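Local coordinates for protein fructokinase (Vibrio cholerae serotype O1, PDB 5YGG) that catalyses the ATP-dependent phosphorylation of fructose as a PfkB-family carbohydrate kinase, and is captured here with fructose, ADP, calcium and potassium bound, at residues Pro173-Glu178 / Glu204-Phe209; Lys254-Ile259 / Leu301-Lys306; Gly166-Phe171 / Leu196-Lys201. The protein carries 2 engineered substitutions. All coordinates share one frame; numbering follows the deposited sequence.

The chain first runs through strand 168-172, which supplies most of 166-171 of contact 3, and goes straight on into the loop 173-178 of contact 1. After helix 186-194 it returns: 196-201 pairs alongside 166-171 and closes contact 3, and 204-209, at the start of the next helix, then closes contact 1. The two loops cross, and they touch where Pro173 packs on Lys201. Contact 2 opens at 254-259 and closes at 301-306, at the end of the second of two helices, in series with the others and about 27 Å from contact 3 between centres. ADP spans that gap, its adenine at contact 2 and its diphosphate at Lys201, while contact 1 holds fructose and calcium.

Contact 1. Residues Pro173-Glu178 / Glu204-Phe209; sequences PNLREE and EEELQF. With CA (calcium ion), chain D; FRU (beta-D-fructofuranose), chain C.
Pro173 and Asn174 bring their backbone up to the carboxylate of Glu206, which reaches over from helix 204-211 on a stretched-out chain. Asn174 CA lies 3.3 Å from Glu206 OE1, while Asn174 CB points away from the helix, and Asn174 OD1 binds the calcium ion at 2.5 Å. The amide is held at its other end as well, ND2 being hydrogen-bonded to Asp266 OD1. Leu175 makes the direct polar link: its N donates to Glu206 OE1 at 2.9 Å, meeting the oxygen on its anti side but 32° out of the carboxylate plane. Two waters also donate to OE1, giving it three bonds; one of them, together with a water bound to Glu206 OE2, ligates calcium. Glu206 thus belongs to the second shell of the metal. The Leu175 side chain runs alongside that of Glu206, the two pointing opposite ways, and its CD1 comes within 3.9 Å of Phe209 CD2, approaching the ring obliquely. Arg176 bends at its second torsion (chi2 -75°), which turns the guanidinium toward the sugar. Its NE donates almost straight to fructose O2 at 3.1 Å, and NH2 donates to fructose O5, also at 3.1 Å. NH1 turns back to Leu175 O at 3.0 Å, in the guanidinium plane, and also donates to the calcium-bound water that donates to Glu206 OE1. Further on, Glu178 forms a salt bridge to Arg97 of the second subunit. Glu206 probably takes the place of the glutamate of the NXXE motif of PfkB kinases, which in relatives orders the metal and its waters; the motif's asparagine is replaced here by Ser203, whose N bonds Glu206 OE2. With Asn174 and Arg176, Glu206 joins the metal-phosphate region to the fructose pocket.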
loop_
_atom_site.group_PDB
_atom_site.type_symbol
_atom_site.label_atom_id
_atom_site.label_comp_id
_atom_site.label_asym_id
_atom_site.label_seq_id
_atom_site.Cartn_x
_atom_site.Cartn_y
_atom_site.Cartn_z
ATOM N N PRO A 173 4.507 -10.194 21.510
ATOM C CA PRO A 173 3.937 -8.854 21.304
ATOM C C PRO A 173 4.280 -8.268 19.934
ATOM O O PRO A 173 3.362 -7.856 19.229
ATOM C CB PRO A 173 4.560 -8.031 22.434
ATOM C CG PRO A 173 4.711 -9.015 23.539
ATOM C CD PRO A 173 5.088 -10.337 22.856
ATOM N N ASN A 174 5.552 -8.270 19.549
ATOM C CA ASN A 174 5.919 -7.803 18.217
ATOM C C ASN A 174 5.295 -6.438 17.943
ATOM O O ASN A 174 4.542 -6.258 16.978
ATOM C CB ASN A 174 5.461 -8.805 17.154
ATOM C CG ASN A 174 6.580 -9.239 16.232
ATOM O OD1 ASN A 174 7.530 -8.494 15.990
ATOM N ND2 ASN A 174 6.466 -10.457 15.705
ATOM N N LEU A 175 5.583 -5.487 18.820
ATOM C CA LEU A 175 4.849 -4.222 18.832
ATOM C C LEU A 175 5.010 -3.386 17.562
ATOM O O LEU A 175 6.124 -3.160 17.071
ATOM C CB LEU A 175 5.279 -3.406 20.045
ATOM C CG LEU A 175 5.037 -4.084 21.389
ATOM C CD1 LEU A 175 5.541 -3.193 22.541
ATOM C CD2 LEU A 175 3.545 -4.475 21.567
ATOM N N ARG A 176 3.874 -2.930 17.039
ATOM C CA ARG A 176 3.848 -1.994 15.919
ATOM C C ARG A 176 2.776 -0.954 16.213
ATOM O O ARG A 176 1.632 -1.096 15.793
ATOM C CB ARG A 176 3.570 -2.707 14.602
ATOM C CG ARG A 176 4.456 -3.923 14.334
ATOM C CD ARG A 176 5.902 -3.570 13.924
ATOM N NE ARG A 176 6.557 -4.783 13.438
ATOM C CZ ARG A 176 7.272 -5.610 14.196
ATOM N NH1 ARG A 176 7.474 -5.340 15.482
ATOM N NH2 ARG A 176 7.798 -6.706 13.666
ATOM N N GLU A 177 3.155 0.081 16.951
ATOM C CA GLU A 177 2.185 1.022 17.506
ATOM C C GLU A 177 1.329 1.713 16.451
ATOM O O GLU A 177 0.151 1.974 16.687
ATOM C CB GLU A 177 2.918 2.062 18.355
ATOM C CG GLU A 177 2.016 3.069 19.042
ATOM C CD GLU A 177 2.806 4.111 19.812
ATOM O OE1 GLU A 177 2.507 4.316 21.002
ATOM O OE2 GLU A 177 3.719 4.727 19.223
ATOM N N GLU A 178 1.891 1.987 15.276
ATOM C CA GLU A 178 1.151 2.795 14.307
ATOM C C GLU A 178 -0.086 2.075 13.764
ATOM O O GLU A 178 -0.945 2.690 13.142
ATOM C CB GLU A 178 2.039 3.223 13.130
ATOM C CG GLU A 178 2.314 2.146 12.076
ATOM C CD GLU A 178 2.685 2.771 10.727
ATOM O OE1 GLU A 178 1.846 3.511 10.162
ATOM O OE2 GLU A 178 3.797 2.528 10.230
ATOM N N GLU A 204 14.275 -7.265 24.431
ATOM C CA GLU A 204 14.616 -6.531 25.660
ATOM C C GLU A 204 13.832 -5.243 25.800
ATOM O O GLU A 204 13.369 -4.895 26.885
ATOM C CB GLU A 204 16.104 -6.161 25.724
ATOM C CG GLU A 204 17.080 -7.191 25.251
ATOM C CD GLU A 204 18.504 -6.670 25.319
ATOM O OE1 GLU A 204 19.251 -6.867 24.344
ATOM O OE2 GLU A 204 18.862 -6.051 26.344
ATOM N N GLU A 205 13.710 -4.524 24.691
ATOM C CA GLU A 205 13.073 -3.217 24.701
ATOM C C GLU A 205 11.575 -3.349 24.949
ATOM O O GLU A 205 10.983 -2.538 25.661
ATOM C CB GLU A 205 13.328 -2.481 23.379
ATOM C CG GLU A 205 12.656 -1.114 23.294
ATOM C CD GLU A 205 12.870 -0.434 21.950
ATOM O OE1 GLU A 205 13.912 -0.686 21.303
ATOM O OE2 GLU A 205 11.986 0.347 21.534
ATOM N N GLU A 206 10.974 -4.371 24.349
ATOM C CA GLU A 206 9.540 -4.619 24.482
ATOM C C GLU A 206 9.175 -4.968 25.923
ATOM O O GLU A 206 8.197 -4.456 26.460
ATOM C CB GLU A 206 9.098 -5.735 23.522
ATOM C CG GLU A 206 9.013 -5.279 22.075
ATOM C CD GLU A 206 8.751 -6.415 21.105
ATOM O OE1 GLU A 206 8.150 -6.151 20.044
ATOM O OE2 GLU A 206 9.161 -7.561 21.392
ATOM N N LEU A 207 9.967 -5.825 26.558
ATOM C CA LEU A 207 9.687 -6.205 27.936
ATOM C C LEU A 207 9.709 -4.982 28.847
ATOM O O LEU A 207 8.819 -4.780 29.673
ATOM C CB LEU A 207 10.696 -7.242 28.428
ATOM C CG LEU A 207 10.654 -7.500 29.932
ATOM C CD1 LEU A 207 9.335 -8.135 30.348
ATOM C CD2 LEU A 207 11.826 -8.374 30.347
ATOM N N GLN A 208 10.729 -4.156 28.686
ATOM C CA GLN A 208 10.875 -2.994 29.547
ATOM C C GLN A 208 9.769 -1.982 29.289
ATOM O O GLN A 208 9.191 -1.438 30.230
ATOM C CB GLN A 208 12.259 -2.382 29.351
ATOM C CG GLN A 208 13.348 -3.388 29.691
ATOM C CD GLN A 208 14.750 -2.840 29.545
ATOM O OE1 GLN A 208 15.069 -1.767 30.048
ATOM N NE2 GLN A 208 15.601 -3.586 28.854
ATOM N N PHE A 209 9.453 -1.751 28.017
ATOM C CA PHE A 209 8.379 -0.823 27.667
ATOM C C PHE A 209 7.024 -1.247 28.237
ATOM O O PHE A 209 6.314 -0.439 28.833
ATOM C CB PHE A 209 8.271 -0.674 26.147
ATOM C CG PHE A 209 7.104 0.159 25.708
ATOM C CD1 PHE A 209 7.203 1.542 25.666
ATOM C CD2 PHE A 209 5.906 -0.436 25.345
ATOM C CE1 PHE A 209 6.131 2.312 25.271
ATOM C CE2 PHE A 209 4.832 0.330 24.952
ATOM C CZ PHE A 209 4.945 1.708 24.914
HETATM CA CA CA D . 9.869 -8.951 16.661
HETATM C C1 FRU C . 4.177 -6.969 10.666
HETATM C C2 FRU C . 5.691 -6.965 10.340
HETATM C C3 FRU C . 5.992 -7.463 8.919
HETATM C C4 FRU C . 7.167 -8.109 9.004
HETATM C C5 FRU C . 7.114 -8.787 10.484
HETATM C C6 FRU C . 8.480 -8.983 11.089
HETATM O O1 FRU C . 3.662 -8.279 10.884
HETATM O O2 FRU C . 6.176 -5.783 10.538
HETATM O O3 FRU C . 6.087 -6.268 8.049
HETATM O O4 FRU C . 7.339 -9.161 8.020
HETATM O O5 FRU C . 6.427 -7.990 11.262
HETATM O O6 FRU C . 8.279 -9.422 12.432
HETATM O O HOH W 1 8.653 -3.796 18.980
HETATM O O HOH W 2 9.424 -6.487 17.323
HETATM O O HOH W 3 9.172 -9.499 19.287
HETATM O O HOH W 4 9.254 -11.486 16.440
#

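Contact 2. Residues Lys254-Ile259 / Leu301-Lys306; sequences KAVKPI and LATTQK. With K (potassium ion), chain E; ADP (adenosine-5'-diphosphate), chain B.
Thr303 OG1 is gripped by a water, which donates to it at 2.9 Å, and by its bond to Ala300 O one turn earlier, while Val256 CG2 packs against it at 3.6 Å. With chi1 at 70° the hydroxyl lies close to its own backbone, in position to reach back to Ala300 O. The same water donates to Lys257 O at 2.6 Å, so it bridges the two segments. Beside it, Ile259 N donates to Thr303 O at 3.1 Å, approaching from above the carbonyl plane. Van der Waals contacts close round these bonds: Pro258 CB rests on Thr303 CB at 3.9 Å, and Ile259 CD1 abuts Thr304 O at 3.4 Å. Each segment also grips a bound group. Val256 N donates to ADP N1 at 2.9 Å in a nearly straight bond (174°). On the far segment, Ala302 O and Gln305 O each bind the potassium ion at 2.7 Å, and Asp260, Thr262 and Gly307 complete the site. The contact therefore sets the adenine pocket beside the monovalent-cation site known from the ribokinase family.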
loop_
_atom_site.group_PDB
_atom_site.type_symbol
_atom_site.label_atom_id
_atom_site.label_comp_id
_atom_site.label_asym_id
_atom_site.label_seq_id
_atom_site.Cartn_x
_atom_site.Cartn_y
_atom_site.Cartn_z
ATOM N N LYS A 254 25.827 -18.893 17.935
ATOM C CA LYS A 254 26.764 -18.224 17.037
ATOM C C LYS A 254 26.263 -16.857 16.609
ATOM O O LYS A 254 25.133 -16.729 16.153
ATOM C CB LYS A 254 27.005 -19.068 15.793
ATOM C CG LYS A 254 27.687 -20.385 16.045
ATOM C CD LYS A 254 28.019 -21.048 14.721
ATOM C CE LYS A 254 28.604 -22.430 14.922
ATOM N NZ LYS A 254 28.955 -23.016 13.599
ATOM N N ALA A 255 27.110 -15.840 16.741
ATOM C CA ALA A 255 26.766 -14.496 16.284
ATOM C C ALA A 255 27.064 -14.360 14.799
ATOM O O ALA A 255 28.085 -14.840 14.323
ATOM C CB ALA A 255 27.526 -13.445 17.076
ATOM N N VAL A 256 26.161 -13.721 14.066
ATOM C CA VAL A 256 26.387 -13.468 12.653
ATOM C C VAL A 256 26.246 -11.981 12.354
ATOM O O VAL A 256 25.571 -11.254 13.084
ATOM C CB VAL A 256 25.412 -14.262 11.774
ATOM C CG1 VAL A 256 25.569 -15.752 12.032
ATOM C CG2 VAL A 256 23.980 -13.816 12.031
ATOM N N LYS A 257 26.903 -11.523 11.291
ATOM C CA LYS A 257 26.713 -10.149 10.854
ATOM C C LYS A 257 25.454 -10.088 9.991
ATOM O O LYS A 257 25.383 -10.721 8.949
ATOM C CB LYS A 257 27.938 -9.640 10.090
ATOM C CG LYS A 257 28.041 -8.128 10.033
ATOM C CD LYS A 257 29.433 -7.678 9.604
ATOM C CE LYS A 257 29.396 -6.310 8.937
ATOM N NZ LYS A 257 28.088 -5.618 9.158
ATOM N N PRO A 258 24.437 -9.354 10.452
ATOM C CA PRO A 258 23.155 -9.336 9.741
ATOM C C PRO A 258 23.192 -8.570 8.417
ATOM O O PRO A 258 23.781 -7.501 8.294
ATOM C CB PRO A 258 22.211 -8.662 10.737
ATOM C CG PRO A 258 23.099 -7.892 11.652
ATOM C CD PRO A 258 24.373 -8.648 11.742
ATOM N N ILE A 259 22.565 -9.155 7.412
ATOM C CA ILE A 259 22.426 -8.503 6.122
ATOM C C ILE A 259 21.054 -7.826 6.051
ATOM O O ILE A 259 20.933 -6.683 5.604
ATOM C CB ILE A 259 22.609 -9.518 4.992
ATOM C CG1 ILE A 259 24.075 -9.946 4.926
ATOM C CG2 ILE A 259 22.172 -8.948 3.659
ATOM C CD1 ILE A 259 24.346 -11.018 3.893
ATOM N N LEU A 301 20.245 -17.243 11.106
ATOM C CA LEU A 301 20.223 -17.599 9.686
ATOM C C LEU A 301 19.235 -16.724 8.917
ATOM O O LEU A 301 19.494 -16.353 7.769
ATOM C CB LEU A 301 19.894 -19.094 9.510
ATOM C CG LEU A 301 21.081 -20.008 9.876
ATOM C CD1 LEU A 301 20.696 -21.493 9.868
ATOM C CD2 LEU A 301 22.256 -19.736 8.926
ATOM N N ALA A 302 18.127 -16.356 9.557
ATOM C CA ALA A 302 17.095 -15.566 8.874
ATOM C C ALA A 302 17.591 -14.191 8.412
ATOM O O ALA A 302 16.995 -13.595 7.517
ATOM C CB ALA A 302 15.891 -15.397 9.764
ATOM N N THR A 303 18.655 -13.681 9.034
ATOM C CA THR A 303 19.227 -12.382 8.677
ATOM C C THR A 303 20.119 -12.425 7.431
ATOM O O THR A 303 20.532 -11.383 6.924
ATOM C CB THR A 303 20.079 -11.795 9.839
ATOM O OG1 THR A 303 21.282 -12.572 10.007
ATOM C CG2 THR A 303 19.274 -11.773 11.150
ATOM N N THR A 304 20.415 -13.618 6.934
ATOM C CA THR A 304 21.422 -13.734 5.886
ATOM C C THR A 304 20.924 -13.346 4.491
ATOM O O THR A 304 21.730 -13.159 3.582
ATOM C CB THR A 304 21.994 -15.160 5.825
ATOM O OG1 THR A 304 20.921 -16.102 5.699
ATOM C CG2 THR A 304 22.759 -15.474 7.103
ATOM N N GLN A 305 19.610 -13.242 4.313
ATOM C CA GLN A 305 19.043 -12.801 3.036
ATOM C C GLN A 305 17.940 -11.779 3.259
ATOM O O GLN A 305 17.324 -11.757 4.324
ATOM C CB GLN A 305 18.481 -13.983 2.242
ATOM C CG GLN A 305 19.527 -15.016 1.856
ATOM C CD GLN A 305 18.961 -16.131 0.992
ATOM O OE1 GLN A 305 18.892 -17.282 1.415
ATOM N NE2 GLN A 305 18.575 -15.795 -0.224
ATOM N N LYS A 306 17.674 -10.960 2.244
ATOM C CA LYS A 306 16.577 -9.994 2.307
ATOM C C LYS A 306 15.231 -10.698 2.244
ATOM O O LYS A 306 15.042 -11.645 1.465
ATOM C CB LYS A 306 16.685 -8.960 1.172
ATOM C CG LYS A 306 17.773 -7.901 1.349
ATOM C CD LYS A 306 17.625 -6.815 0.274
ATOM C CE LYS A 306 18.573 -5.645 0.482
ATOM N NZ LYS A 306 18.484 -4.681 -0.668
HETATM K K K E . 15.838 -11.367 6.504
HETATM P PB ADP B . 13.680 -9.125 17.926
HETATM O O1B ADP B . 13.909 -7.762 18.601
HETATM O O2B ADP B . 12.612 -8.989 16.920
HETATM O O3B ADP B . 13.250 -10.171 18.973
HETATM P PA ADP B . 16.497 -9.792 18.020
HETATM O O1A ADP B . 17.444 -8.634 17.612
HETATM O O2A ADP B . 16.305 -9.757 19.519
HETATM O O3A ADP B . 15.043 -9.642 17.238
HETATM O "O5'" ADP B . 17.145 -11.165 17.603
HETATM C "C5'" ADP B . 16.297 -12.252 17.298
HETATM C "C4'" ADP B . 16.966 -13.430 17.448
HETATM O "O4'" ADP B . 17.746 -13.750 16.176
HETATM C "C3'" ADP B . 18.057 -13.343 18.579
HETATM O "O3'" ADP B . 17.567 -13.921 19.846
HETATM C "C2'" ADP B . 19.033 -14.039 18.145
HETATM O "O2'" ADP B . 18.841 -15.447 18.524
HETATM C "C1'" ADP B . 19.005 -13.868 16.513
HETATM N N9 ADP B . 19.750 -12.737 16.123
HETATM C C8 ADP B . 19.471 -11.439 15.858
HETATM N N7 ADP B . 20.631 -10.822 15.532
HETATM C C5 ADP B . 21.635 -11.744 15.594
HETATM C C6 ADP B . 22.993 -11.650 15.355
HETATM N N6 ADP B . 23.863 -10.697 14.992
HETATM N N1 ADP B . 23.786 -12.749 15.493
HETATM C C2 ADP B . 23.233 -13.944 15.867
HETATM N N3 ADP B . 21.901 -14.050 16.105
HETATM C C4 ADP B . 21.097 -12.935 15.962
HETATM O O HOH W 5 23.492 -12.258 8.101
#

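Contact 3. Residues Gly166-Phe171 / Leu196-Lys201; sequences GGYVSF and LADVVK. With ADP (adenosine-5'-diphosphate), chain B.
Asp198 and Tyr168 cross with their planes nearly perpendicular: the carboxylate stands at 80° to the ring, and OD2 lies at the ring edge, near CD1. The Asp198 side chain points to the neighbouring strand, its CG beside the backbone N (chi1 -66°), so that OD2 receives Val169 N at 2.9 Å through its anti lone pair. A water also donates to OD2, and to Gly167 O, tying the carboxylate to the residue just before the strand. Val169 O in turn accepts from two backbone donors, Asp198 N at 2.8 Å and Val199 N at 3.1 Å. From there the strands run parallel (9° between their axes), with Phe171 N bonded to Val199 O and Lys201 N to Phe171 O. They are the two strands of a beta-alpha-beta crossover through helix 186-194, within the central, mainly parallel sheet of the ribokinase-like (PfkB) fold. Ser170 and Val199 share one face, where Ser170 OG bonds His140. Phe171 and Val200 lie on the other; Phe171 CB also meets Ala197 CB, just before the second strand, at 3.9 Å, and the ring leads away to Val190, Ala193 and Val194 of that helix. Val169 CG1 flanks Ala197 too, 3.9 Å from its CA. Past the last bridge, the Lys201 side chain runs on roughly in the direction of the strand, and NZ donates to ADP O3B at 2.7 Å.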
loop_
_atom_site.group_PDB
_atom_site.type_symbol
_atom_site.label_atom_id
_atom_site.label_comp_id
_atom_site.label_asym_id
_atom_site.label_seq_id
_atom_site.Cartn_x
_atom_site.Cartn_y
_atom_site.Cartn_z
ATOM N N GLY A 166 -7.598 -27.406 25.940
ATOM C CA GLY A 166 -6.403 -28.049 26.451
ATOM C C GLY A 166 -5.223 -27.931 25.506
ATOM O O GLY A 166 -4.323 -28.777 25.520
ATOM N N GLY A 167 -5.241 -26.891 24.672
ATOM C CA GLY A 167 -4.102 -26.550 23.835
ATOM C C GLY A 167 -3.190 -25.574 24.555
ATOM O O GLY A 167 -3.380 -25.295 25.736
ATOM N N TYR A 168 -2.204 -25.052 23.836
ATOM C CA TYR A 168 -1.210 -24.142 24.393
ATOM C C TYR A 168 -1.169 -22.853 23.599
ATOM O O TYR A 168 -1.382 -22.863 22.387
ATOM C CB TYR A 168 0.169 -24.798 24.392
ATOM C CG TYR A 168 0.165 -26.124 25.113
ATOM C CD1 TYR A 168 0.042 -26.176 26.489
ATOM C CD2 TYR A 168 0.277 -27.323 24.418
ATOM C CE1 TYR A 168 0.035 -27.381 27.166
ATOM C CE2 TYR A 168 0.263 -28.544 25.093
ATOM C CZ TYR A 168 0.143 -28.559 26.465
ATOM O OH TYR A 168 0.124 -29.751 27.161
ATOM N N VAL A 169 -0.853 -21.754 24.283
ATOM C CA VAL A 169 -0.852 -20.426 23.669
ATOM C C VAL A 169 0.522 -19.765 23.711
ATOM O O VAL A 169 1.147 -19.664 24.772
ATOM C CB VAL A 169 -1.878 -19.512 24.371
ATOM C CG1 VAL A 169 -1.752 -18.068 23.884
ATOM C CG2 VAL A 169 -3.298 -20.044 24.141
ATOM N N SER A 170 0.984 -19.334 22.538
ATOM C CA SER A 170 2.237 -18.605 22.394
ATOM C C SER A 170 1.925 -17.172 21.981
ATOM O O SER A 170 1.099 -16.950 21.101
ATOM C CB SER A 170 3.127 -19.287 21.349
ATOM O OG SER A 170 4.299 -18.542 21.063
ATOM N N PHE A 171 2.581 -16.212 22.624
ATOM C CA PHE A 171 2.357 -14.799 22.337
ATOM C C PHE A 171 3.680 -14.073 22.188
ATOM O O PHE A 171 4.573 -14.186 23.031
ATOM C CB PHE A 171 1.523 -14.150 23.454
ATOM C CG PHE A 171 1.167 -12.700 23.203
ATOM C CD1 PHE A 171 0.489 -12.322 22.060
ATOM C CD2 PHE A 171 1.479 -11.725 24.136
ATOM C CE1 PHE A 171 0.139 -10.997 21.832
ATOM C CE2 PHE A 171 1.136 -10.388 23.917
ATOM C CZ PHE A 171 0.467 -10.028 22.762
ATOM N N LEU A 196 -2.526 -14.498 29.294
ATOM C CA LEU A 196 -3.217 -15.694 28.827
ATOM C C LEU A 196 -2.259 -16.749 28.275
ATOM O O LEU A 196 -2.672 -17.871 28.003
ATOM C CB LEU A 196 -4.234 -15.336 27.745
ATOM C CG LEU A 196 -5.447 -14.504 28.151
ATOM C CD1 LEU A 196 -6.205 -14.046 26.914
ATOM C CD2 LEU A 196 -6.355 -15.326 29.061
ATOM N N ALA A 197 -0.989 -16.395 28.107
ATOM C CA ALA A 197 -0.077 -17.246 27.337
ATOM C C ALA A 197 0.686 -18.274 28.167
ATOM O O ALA A 197 0.969 -18.056 29.349
ATOM C CB ALA A 197 0.905 -16.382 26.569
ATOM N N ASP A 198 1.020 -19.394 27.524
ATOM C CA ASP A 198 1.917 -20.399 28.097
ATOM C C ASP A 198 3.355 -20.014 27.829
ATOM O O ASP A 198 4.255 -20.290 28.628
ATOM C CB ASP A 198 1.638 -21.783 27.510
ATOM C CG ASP A 198 0.283 -22.305 27.908
ATOM O OD1 ASP A 198 0.159 -22.787 29.060
ATOM O OD2 ASP A 198 -0.650 -22.212 27.089
ATOM N N VAL A 199 3.560 -19.393 26.672
ATOM C CA VAL A 199 4.888 -19.009 26.209
ATOM C C VAL A 199 4.814 -17.569 25.754
ATOM O O VAL A 199 3.937 -17.226 24.981
ATOM C CB VAL A 199 5.369 -19.891 25.025
ATOM C CG1 VAL A 199 6.705 -19.380 24.481
ATOM C CG2 VAL A 199 5.467 -21.346 25.452
ATOM N N VAL A 200 5.709 -16.720 26.260
ATOM C CA VAL A 200 5.766 -15.342 25.794
ATOM C C VAL A 200 7.182 -15.036 25.382
ATOM O O VAL A 200 8.124 -15.340 26.116
ATOM C CB VAL A 200 5.320 -14.328 26.866
ATOM C CG1 VAL A 200 5.294 -12.909 26.284
ATOM C CG2 VAL A 200 3.933 -14.672 27.381
ATOM N N LYS A 201 7.330 -14.434 24.207
ATOM C CA LYS A 201 8.633 -13.977 23.750
ATOM C C LYS A 201 8.659 -12.456 23.673
ATOM O O LYS A 201 7.777 -11.863 23.050
ATOM C CB LYS A 201 8.957 -14.574 22.382
ATOM C CG LYS A 201 10.243 -14.046 21.765
ATOM C CD LYS A 201 9.933 -13.109 20.607
ATOM C CE LYS A 201 11.184 -12.668 19.892
ATOM N NZ LYS A 201 10.888 -11.538 18.969
HETATM P PB ADP B . 13.680 -9.125 17.926
HETATM O O1B ADP B . 13.909 -7.762 18.601
HETATM O O2B ADP B . 12.612 -8.989 16.920
HETATM O O3B ADP B . 13.250 -10.171 18.973
HETATM P PA ADP B . 16.497 -9.792 18.020
HETATM O O1A ADP B . 17.444 -8.634 17.612
HETATM O O2A ADP B . 16.305 -9.757 19.519
HETATM O O3A ADP B . 15.043 -9.642 17.238
HETATM O "O5'" ADP B . 17.145 -11.165 17.603
HETATM C "C5'" ADP B . 16.297 -12.252 17.298
HETATM C "C4'" ADP B . 16.966 -13.430 17.448
HETATM O "O4'" ADP B . 17.746 -13.750 16.176
HETATM C "C3'" ADP B . 18.057 -13.343 18.579
HETATM O "O3'" ADP B . 17.567 -13.921 19.846
HETATM C "C2'" ADP B . 19.033 -14.039 18.145
HETATM O "O2'" ADP B . 18.841 -15.447 18.524
HETATM C "C1'" ADP B . 19.005 -13.868 16.513
HETATM N N9 ADP B . 19.750 -12.737 16.123
HETATM C C8 ADP B . 19.471 -11.439 15.858
HETATM N N7 ADP B . 20.631 -10.822 15.532
HETATM C C5 ADP B . 21.635 -11.744 15.594
HETATM C C6 ADP B . 22.993 -11.650 15.355
HETATM N N6 ADP B . 23.863 -10.697 14.992
HETATM N N1 ADP B . 23.786 -12.749 15.493
HETATM C C2 ADP B . 23.233 -13.944 15.867
HETATM N N3 ADP B . 21.901 -14.050 16.105
HETATM C C4 ADP B . 21.097 -12.935 15.962
HETATM O O HOH W 6 -3.299 -22.904 27.279
#